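PDB 6A2F: alanine racemase, biosynthetic, which is a pyridoxal-phosphate-carrying member of the alanine racemase family, combining a TIM-barrel domain with a C-terminal domain rich in beta-strands. Local coordinates for residues 13-17 against 48-54; 64-68 against 93-97; 194-198 against 209-213. All coordinates share one frame; numbering follows the deposited sequence.

Contact 1: 13-17 against 48-54; sequences IRHNY and ALHDDAD
Arg14 and Leu49 mark the closest approach of helical turn 13-17 to the loop 48-54, 6.5 Å between their CA atoms. Arg14 grips Asp52 side-on: NE donates to OD2 and NH2 to OD1, each bond 2.7 Å long. A bend at chi3 (79°) swings the guanidinium round to the acid. The two oxygens lie close to the guanidinium plane, but the carboxylate is turned 40° from it, so NE meets OD2 from above the carboxylate plane while NH2 reaches OD1 on its syn side. A water donates to both Arg14 O and Asp52 OD2, and Ala48 O lies over one guanidinium face. Within the TIM-barrel domain the contact packs helix 10-22 against the link from helix 42-48 to the parallel strand 55-58, next to strand 28-32. Leu49 fills the seam beneath the salt bridge, its CD2 3.8 Å from Tyr17 CB and its CD1 3.9 Å from Ile13 CG2. With CG anti to the backbone N, Tyr17 extends its ring past Asp52 O and Ala53 CA, and its hydroxyl accepts a nearly straight bond (168°) from Asp54 N, 3.0 Å from OH. The same OH is bonded to Ala29 O on strand 28-32, while Asp54 OD2 takes Ala29 N and the Lys21 ammonium.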
loop_
_atom_site.group_PDB
_atom_site.type_symbol
_atom_site.label_atom_id
_atom_site.label_comp_id
_atom_site.label_asym_id
_atom_site.label_seq_id
_atom_site.Cartn_x
_atom_site.Cartn_y
_atom_site.Cartn_z
ATOM N N ILE A 13 8.295 16.644 -12.650
ATOM C CA ILE A 13 9.415 16.153 -11.841
ATOM C C ILE A 13 10.712 16.864 -12.240
ATOM O O ILE A 13 11.488 17.277 -11.372
ATOM C CB ILE A 13 9.557 14.614 -11.930
ATOM C CG1 ILE A 13 8.350 13.940 -11.267
ATOM C CG2 ILE A 13 10.859 14.138 -11.286
ATOM C CD1 ILE A 13 8.181 12.470 -11.591
ATOM N N ARG A 14 10.935 17.019 -13.546
ATOM C CA ARG A 14 12.081 17.786 -14.054
ATOM C C ARG A 14 12.054 19.220 -13.519
ATOM O O ARG A 14 13.080 19.738 -13.079
ATOM C CB ARG A 14 12.119 17.793 -15.590
ATOM C CG ARG A 14 12.374 16.432 -16.225
ATOM C CD ARG A 14 12.628 16.540 -17.722
ATOM N NE ARG A 14 13.988 16.980 -18.017
ATOM C CZ ARG A 14 14.485 17.159 -19.240
ATOM N NH1 ARG A 14 13.736 16.944 -20.314
ATOM N NH2 ARG A 14 15.740 17.560 -19.391
ATOM N N HIS A 15 10.876 19.842 -13.556
ATOM C CA HIS A 15 10.662 21.192 -13.021
ATOM C C HIS A 15 10.996 21.280 -11.527
ATOM O O HIS A 15 11.739 22.170 -11.106
ATOM C CB HIS A 15 9.218 21.651 -13.278
ATOM C CG HIS A 15 8.911 23.019 -12.749
ATOM N ND1 HIS A 15 8.529 23.244 -11.443
ATOM C CD2 HIS A 15 8.928 24.232 -13.351
ATOM C CE1 HIS A 15 8.332 24.538 -11.262
ATOM N NE2 HIS A 15 8.567 25.159 -12.404
ATOM N N ASN A 16 10.452 20.355 -10.738
ATOM C CA ASN A 16 10.653 20.366 -9.294
ATOM C C ASN A 16 12.109 20.107 -8.923
ATOM O O ASN A 16 12.612 20.667 -7.943
ATOM C CB ASN A 16 9.747 19.346 -8.610
ATOM C CG ASN A 16 8.274 19.644 -8.805
ATOM O OD1 ASN A 16 7.869 20.792 -9.013
ATOM N ND2 ASN A 16 7.458 18.601 -8.735
ATOM N N TYR A 17 12.783 19.268 -9.709
ATOM C CA TYR A 17 14.207 19.005 -9.512
ATOM C C TYR A 17 15.069 20.251 -9.744
ATOM O O TYR A 17 15.979 20.530 -8.965
ATOM C CB TYR A 17 14.693 17.849 -10.391
ATOM C CG TYR A 17 16.154 17.542 -10.163
ATOM C CD1 TYR A 17 16.569 16.854 -9.022
ATOM C CD2 TYR A 17 17.125 17.964 -11.069
ATOM C CE1 TYR A 17 17.907 16.586 -8.792
ATOM C CE2 TYR A 17 18.466 17.697 -10.849
ATOM C CZ TYR A 17 18.853 17.009 -9.708
ATOM O OH TYR A 17 20.184 16.738 -9.477
ATOM N N ALA A 48 13.653 10.351 -17.250
ATOM C CA ALA A 48 13.371 11.775 -17.358
ATOM C C ALA A 48 14.492 12.632 -16.753
ATOM O O ALA A 48 14.802 13.705 -17.279
ATOM C CB ALA A 48 12.036 12.096 -16.708
ATOM N N LEU A 49 15.098 12.151 -15.662
ATOM C CA LEU A 49 16.197 12.850 -14.978
ATOM C C LEU A 49 17.579 12.268 -15.326
ATOM O O LEU A 49 18.554 12.460 -14.586
ATOM C CB LEU A 49 15.987 12.832 -13.455
ATOM C CG LEU A 49 14.753 13.522 -12.849
ATOM C CD1 LEU A 49 14.584 13.122 -11.389
ATOM C CD2 LEU A 49 14.803 15.042 -12.995
ATOM N N HIS A 50 17.653 11.567 -16.459
ATOM C CA HIS A 50 18.874 10.883 -16.899
ATOM C C HIS A 50 20.069 11.834 -17.026
ATOM O O HIS A 50 21.173 11.509 -16.591
ATOM C CB HIS A 50 18.620 10.163 -18.227
ATOM C CG HIS A 50 19.762 9.312 -18.683
ATOM N ND1 HIS A 50 19.748 7.935 -18.592
ATOM C CD2 HIS A 50 20.953 9.640 -19.235
ATOM C CE1 HIS A 50 20.884 7.454 -19.066
ATOM N NE2 HIS A 50 21.632 8.469 -19.461
ATOM N N ASP A 51 19.832 13.006 -17.613
ATOM C CA ASP A 51 20.877 14.006 -17.819
ATOM C C ASP A 51 20.763 15.173 -16.846
ATOM O O ASP A 51 21.768 15.775 -16.482
ATOM C CB ASP A 51 20.851 14.514 -19.262
ATOM C CG ASP A 51 20.866 13.383 -20.279
ATOM O OD1 ASP A 51 21.758 12.508 -20.186
ATOM O OD2 ASP A 51 19.983 13.361 -21.170
ATOM N N ASP A 52 19.537 15.484 -16.428
ATOM C CA ASP A 52 19.275 16.578 -15.489
ATOM C C ASP A 52 19.947 16.367 -14.136
ATOM O O ASP A 52 20.505 17.306 -13.566
ATOM C CB ASP A 52 17.769 16.760 -15.263
ATOM C CG ASP A 52 17.070 17.461 -16.416
ATOM O OD1 ASP A 52 17.691 17.677 -17.481
ATOM O OD2 ASP A 52 15.877 17.792 -16.255
ATOM N N ALA A 53 19.877 15.136 -13.628
ATOM C CA ALA A 53 20.285 14.837 -12.257
ATOM C C ALA A 53 21.799 14.750 -12.094
ATOM O O ALA A 53 22.495 14.180 -12.934
ATOM C CB ALA A 53 19.623 13.556 -11.770
ATOM N N ASP A 54 22.295 15.320 -11.002
ATOM C CA ASP A 54 23.712 15.234 -10.666
ATOM C C ASP A 54 24.053 13.832 -10.178
ATOM O O ASP A 54 25.184 13.385 -10.306
ATOM C CB ASP A 54 24.077 16.270 -9.600
ATOM C CG ASP A 54 23.680 17.683 -9.996
ATOM O OD1 ASP A 54 23.782 18.023 -11.197
ATOM O OD2 ASP A 54 23.265 18.453 -9.104
HETATM O O HOH W 1 15.514 19.231 -14.085
#

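Contact 2: 64-68 against 93-97; sequences AAEVR and QLRLD
Arg68 reaches from helix 61-70 to the loop 93-97, its CB already pointing at that loop and its CA 6.5 Å from that of Leu94. CG, anti to the backbone N (chi1 -179°), passes Leu94 CD2 at 4.1 Å, the two side chains sliding by each other in opposite directions. Bends at chi2 and chi3 then turn the chain along the loop, bringing CD to Leu94 O. NE makes the strong bond, 2.6 Å to Leu94 O at 159°, with the oxygen almost exactly in the guanidinium plane. NH2 reaches Arg95 O at 2.8 Å with a more bent N-H (130°), lying above that carbonyl's plane, and adds a weak bond to Leu94 O. The last nitrogen, NH1, turns to the chain just beyond its own helix and bonds His71 O and Ala74 O, so all three nitrogens are held by backbone carbonyls and the guanidinium's rotation is fixed. Its two targets across the contact belong to the end of helix 87-93, where Arg95 takes positive phi in a Schellman motif. Beside this polar grip the packing is aliphatic: Ala64 CB sits 3.6 Å from Leu96 CD1 and also touches CD2, while Ala65 CB meets Leu94 CD1 at 3.9 Å. Leu94 and Leu96 both lean on Leu61, at the start of helix 61-70. Inward, Ala64 rests on Val58 and Leu78, Arg68 and Leu96 share Ile76, and Asp97 hydrogen-bonds through its backbone to strand 75-78, bringing the barrel wall round toward strand 98-100.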
loop_
_atom_site.group_PDB
_atom_site.type_symbol
_atom_site.label_atom_id
_atom_site.label_comp_id
_atom_site.label_asym_id
_atom_site.label_seq_id
_atom_site.Cartn_x
_atom_site.Cartn_y
_atom_site.Cartn_z
ATOM N N ALA A 64 19.284 0.208 -6.816
ATOM C CA ALA A 64 20.502 0.725 -7.422
ATOM C C ALA A 64 20.826 0.006 -8.734
ATOM O O ALA A 64 21.272 0.636 -9.696
ATOM C CB ALA A 64 21.668 0.618 -6.444
ATOM N N ALA A 65 20.586 -1.304 -8.766
ATOM C CA ALA A 65 20.841 -2.114 -9.960
ATOM C C ALA A 65 19.961 -1.671 -11.119
ATOM O O ALA A 65 20.413 -1.619 -12.259
ATOM C CB ALA A 65 20.633 -3.593 -9.664
ATOM N N GLU A 66 18.704 -1.354 -10.807
ATOM C CA GLU A 66 17.765 -0.811 -11.777
ATOM C C GLU A 66 18.244 0.541 -12.318
ATOM O O GLU A 66 18.193 0.774 -13.527
ATOM C CB GLU A 66 16.367 -0.692 -11.161
ATOM C CG GLU A 66 15.302 -0.205 -12.132
ATOM C CD GLU A 66 13.911 -0.117 -11.520
ATOM O OE1 GLU A 66 12.937 -0.083 -12.302
ATOM O OE2 GLU A 66 13.779 -0.076 -10.272
ATOM N N VAL A 67 18.725 1.413 -11.430
ATOM C CA VAL A 67 19.235 2.729 -11.836
ATOM C C VAL A 67 20.490 2.609 -12.713
ATOM O O VAL A 67 20.578 3.263 -13.756
ATOM C CB VAL A 67 19.484 3.668 -10.628
ATOM C CG1 VAL A 67 20.051 5.003 -11.087
ATOM C CG2 VAL A 67 18.196 3.895 -9.847
ATOM N N ARG A 68 21.439 1.763 -12.307
ATOM C CA ARG A 68 22.677 1.573 -13.070
ATOM C C ARG A 68 22.400 1.004 -14.459
ATOM O O ARG A 68 23.065 1.369 -15.435
ATOM C CB ARG A 68 23.681 0.689 -12.313
ATOM C CG ARG A 68 25.008 0.453 -13.034
ATOM C CD ARG A 68 25.772 1.740 -13.318
ATOM N NE ARG A 68 26.430 2.277 -12.127
ATOM C CZ ARG A 68 26.621 3.574 -11.885
ATOM N NH1 ARG A 68 26.195 4.490 -12.744
ATOM N NH2 ARG A 68 27.231 3.961 -10.773
ATOM N N GLN A 93 30.705 -3.887 -8.581
ATOM C CA GLN A 93 30.402 -4.055 -10.006
ATOM C C GLN A 93 29.573 -2.878 -10.535
ATOM O O GLN A 93 29.824 -2.387 -11.634
ATOM C CB GLN A 93 29.671 -5.388 -10.249
ATOM C CG GLN A 93 29.287 -5.681 -11.701
ATOM C CD GLN A 93 28.429 -6.937 -11.864
ATOM O OE1 GLN A 93 27.282 -6.872 -12.331
ATOM N NE2 GLN A 93 28.981 -8.084 -11.490
ATOM N N LEU A 94 28.604 -2.424 -9.739
ATOM C CA LEU A 94 27.691 -1.357 -10.149
ATOM C C LEU A 94 28.237 0.043 -9.857
ATOM O O LEU A 94 27.566 1.046 -10.125
ATOM C CB LEU A 94 26.317 -1.543 -9.496
ATOM C CG LEU A 94 25.606 -2.891 -9.676
ATOM C CD1 LEU A 94 24.401 -3.004 -8.743
ATOM C CD2 LEU A 94 25.211 -3.134 -11.126
ATOM N N ARG A 95 29.455 0.101 -9.317
ATOM C CA ARG A 95 30.132 1.364 -8.989
ATOM C C ARG A 95 29.253 2.315 -8.157
ATOM O O ARG A 95 28.936 3.436 -8.575
ATOM C CB ARG A 95 30.655 2.044 -10.259
ATOM C CG ARG A 95 31.851 1.349 -10.893
ATOM C CD ARG A 95 32.464 2.247 -11.960
ATOM N NE ARG A 95 33.879 1.949 -12.220
ATOM C CZ ARG A 95 34.814 2.871 -12.464
ATOM N NH1 ARG A 95 36.069 2.499 -12.695
ATOM N NH2 ARG A 95 34.501 4.164 -12.468
ATOM N N LEU A 96 28.872 1.845 -6.972
ATOM C CA LEU A 96 27.945 2.563 -6.105
ATOM C C LEU A 96 28.651 3.289 -4.973
ATOM O O LEU A 96 29.736 2.884 -4.539
ATOM C CB LEU A 96 26.906 1.602 -5.523
ATOM C CG LEU A 96 26.071 0.758 -6.490
ATOM C CD1 LEU A 96 25.138 -0.142 -5.703
ATOM C CD2 LEU A 96 25.287 1.624 -7.462
ATOM N N ASP A 97 28.029 4.373 -4.513
ATOM C CA ASP A 97 28.463 5.061 -3.307
ATOM C C ASP A 97 27.927 4.311 -2.103
ATOM O O ASP A 97 26.722 4.058 -2.005
ATOM C CB ASP A 97 27.954 6.499 -3.277
ATOM C CG ASP A 97 28.763 7.428 -4.151
ATOM O OD1 ASP A 97 29.427 6.961 -5.105
ATOM O OD2 ASP A 97 28.731 8.645 -3.876
#

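Contact 3: 194-198 against 209-213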
loop_
_atom_site.group_PDB
_atom_site.type_symbol
_atom_site.label_atom_id
_atom_site.label_comp_id
_atom_site.label_asym_id
_atom_site.label_seq_id
_atom_site.Cartn_x
_atom_site.Cartn_y
_atom_site.Cartn_z
ATOM N N SER A 194 14.287 17.357 1.509
ATOM C CA SER A 194 13.438 18.339 0.818
ATOM C C SER A 194 13.109 19.518 1.725
ATOM O O SER A 194 13.283 20.680 1.342
ATOM C CB SER A 194 12.144 17.698 0.316
ATOM O OG SER A 194 12.393 16.714 -0.672
ATOM N N ALA A 195 12.649 19.200 2.933
ATOM C CA ALA A 195 12.342 20.196 3.950
ATOM C C ALA A 195 13.487 21.193 4.112
ATOM O O ALA A 195 13.279 22.407 4.018
ATOM C CB ALA A 195 12.020 19.517 5.274
ATOM N N ALA A 196 14.694 20.672 4.323
ATOM C CA ALA A 196 15.866 21.504 4.546
ATOM C C ALA A 196 16.327 22.224 3.282
ATOM O O ALA A 196 16.850 23.336 3.364
ATOM C CB ALA A 196 17.002 20.680 5.142
ATOM N N VAL A 197 16.132 21.597 2.120
ATOM C CA VAL A 197 16.500 22.210 0.835
ATOM C C VAL A 197 15.761 23.533 0.658
ATOM O O VAL A 197 16.301 24.492 0.092
ATOM C CB VAL A 197 16.209 21.278 -0.368
ATOM C CG1 VAL A 197 16.234 22.044 -1.688
ATOM C CG2 VAL A 197 17.208 20.132 -0.411
ATOM N N LEU A 198 14.535 23.583 1.166
ATOM C CA LEU A 198 13.692 24.759 1.012
ATOM C C LEU A 198 13.820 25.767 2.153
ATOM O O LEU A 198 13.555 26.948 1.957
ATOM C CB LEU A 198 12.225 24.351 0.822
ATOM C CG LEU A 198 11.840 23.742 -0.530
ATOM C CD1 LEU A 198 10.616 22.846 -0.380
ATOM C CD2 LEU A 198 11.613 24.817 -1.589
ATOM N N ARG A 209 19.628 16.354 -0.920
ATOM C CA ARG A 209 18.944 15.073 -1.107
ATOM C C ARG A 209 17.435 15.259 -1.183
ATOM O O ARG A 209 16.711 14.785 -0.295
ATOM C CB ARG A 209 19.287 14.085 0.015
ATOM C CG ARG A 209 20.768 13.916 0.297
ATOM C CD ARG A 209 21.030 12.720 1.198
ATOM N NE ARG A 209 20.253 12.755 2.438
ATOM C CZ ARG A 209 20.636 13.367 3.558
ATOM N NH1 ARG A 209 21.791 14.027 3.618
ATOM N NH2 ARG A 209 19.851 13.326 4.625
ATOM N N PRO A 210 16.947 15.950 -2.236
ATOM C CA PRO A 210 15.498 16.092 -2.361
ATOM C C PRO A 210 14.810 14.805 -2.809
ATOM O O PRO A 210 15.240 14.166 -3.773
ATOM C CB PRO A 210 15.341 17.191 -3.416
ATOM C CG PRO A 210 16.591 17.144 -4.213
ATOM C CD PRO A 210 17.665 16.749 -3.246
ATOM N N GLY A 211 13.762 14.436 -2.075
ATOM C CA GLY A 211 12.876 13.338 -2.431
ATOM C C GLY A 211 11.474 13.840 -2.730
ATOM O O GLY A 211 11.154 14.168 -3.873
ATOM N N ILE A 212 10.649 13.920 -1.688
ATOM C CA ILE A 212 9.222 14.235 -1.820
ATOM C C ILE A 212 8.919 15.490 -2.657
ATOM O O ILE A 212 7.955 15.498 -3.436
ATOM C CB ILE A 212 8.523 14.286 -0.432
ATOM C CG1 ILE A 212 6.990 14.290 -0.565
ATOM C CG2 ILE A 212 9.015 15.464 0.399
ATOM C CD1 ILE A 212 6.382 12.966 -0.983
ATOM N N MET A 213 9.749 16.527 -2.521
ATOM C CA MET A 213 9.532 17.782 -3.251
ATOM C C MET A 213 9.619 17.600 -4.766
ATOM O O MET A 213 8.990 18.346 -5.525
ATOM C CB MET A 213 10.484 18.889 -2.776
ATOM C CG MET A 213 11.913 18.786 -3.289
ATOM S SD MET A 213 12.949 20.156 -2.732
ATOM C CE MET A 213 12.338 21.500 -3.745
#
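The puckered ring of Pro210 has Val197 CG2 over one face, 4.4 Å from CD, and Ser194 OG at its edge, 4.1 Å from CB. Arg209 points its CB away from the helix, and the nitrogens of its flat guanidinium bond to Ser158 O and His159 ND1 from NH2, Ser190 OG from NH1, and the pyridine N1 of the cofactor-bearing residue 34 from NE. Ser194 OG accepts a straight bond (168°) from Met213 N, 3.2 Å away. It is also bonded to cofactor phosphate oxygen OP3, and Gly211 N and Ile212 N donate to the same phosphate, so the start of helix 194-199 and the turn at 211-212 together bind it. Met213 places CG between its backbone N and carbonyl carbon (chi1 77°), bringing it to 3.4 Å from Ser194 OG. The Met213 and Val197 side chains cross at about a right angle, SD 3.9 Å from Val197 CG1, and a bend at chi3 sends CE tip to tip with Leu198, 4.0 Å from CG. Leu19 and Ala20 of helix 10-22 pack on Met213, Ala20 also reaching Pro210, while Ile212 leans on Tyr342 and Leu345 of helix 341-346; Arg209, just after strand 207-208, has a backbone bond to Ala192.

Overall arrangement
From the N terminus the three contacts close in series, none nested in or crossing another, all within the TIM-barrel domain. Contact 1 closes a loop holding strand 28-32 and helix 42-48. Contact 2 does likewise around strand 75-78 and helix 87-93, joining helix 61-70 to the link from helix 87-93 into strand 98-100; its centre is 18 Å from that of contact 1, and the two do not touch. Contact 3 closes a much shorter loop containing strand 207-208, beside the cofactor. It returns to the start of the chain: Asn16 CB lies 3.3 Å from Met213 O, so helix 10-22 is shared packing for contacts 1 and 3. Contact 2 stands apart from both.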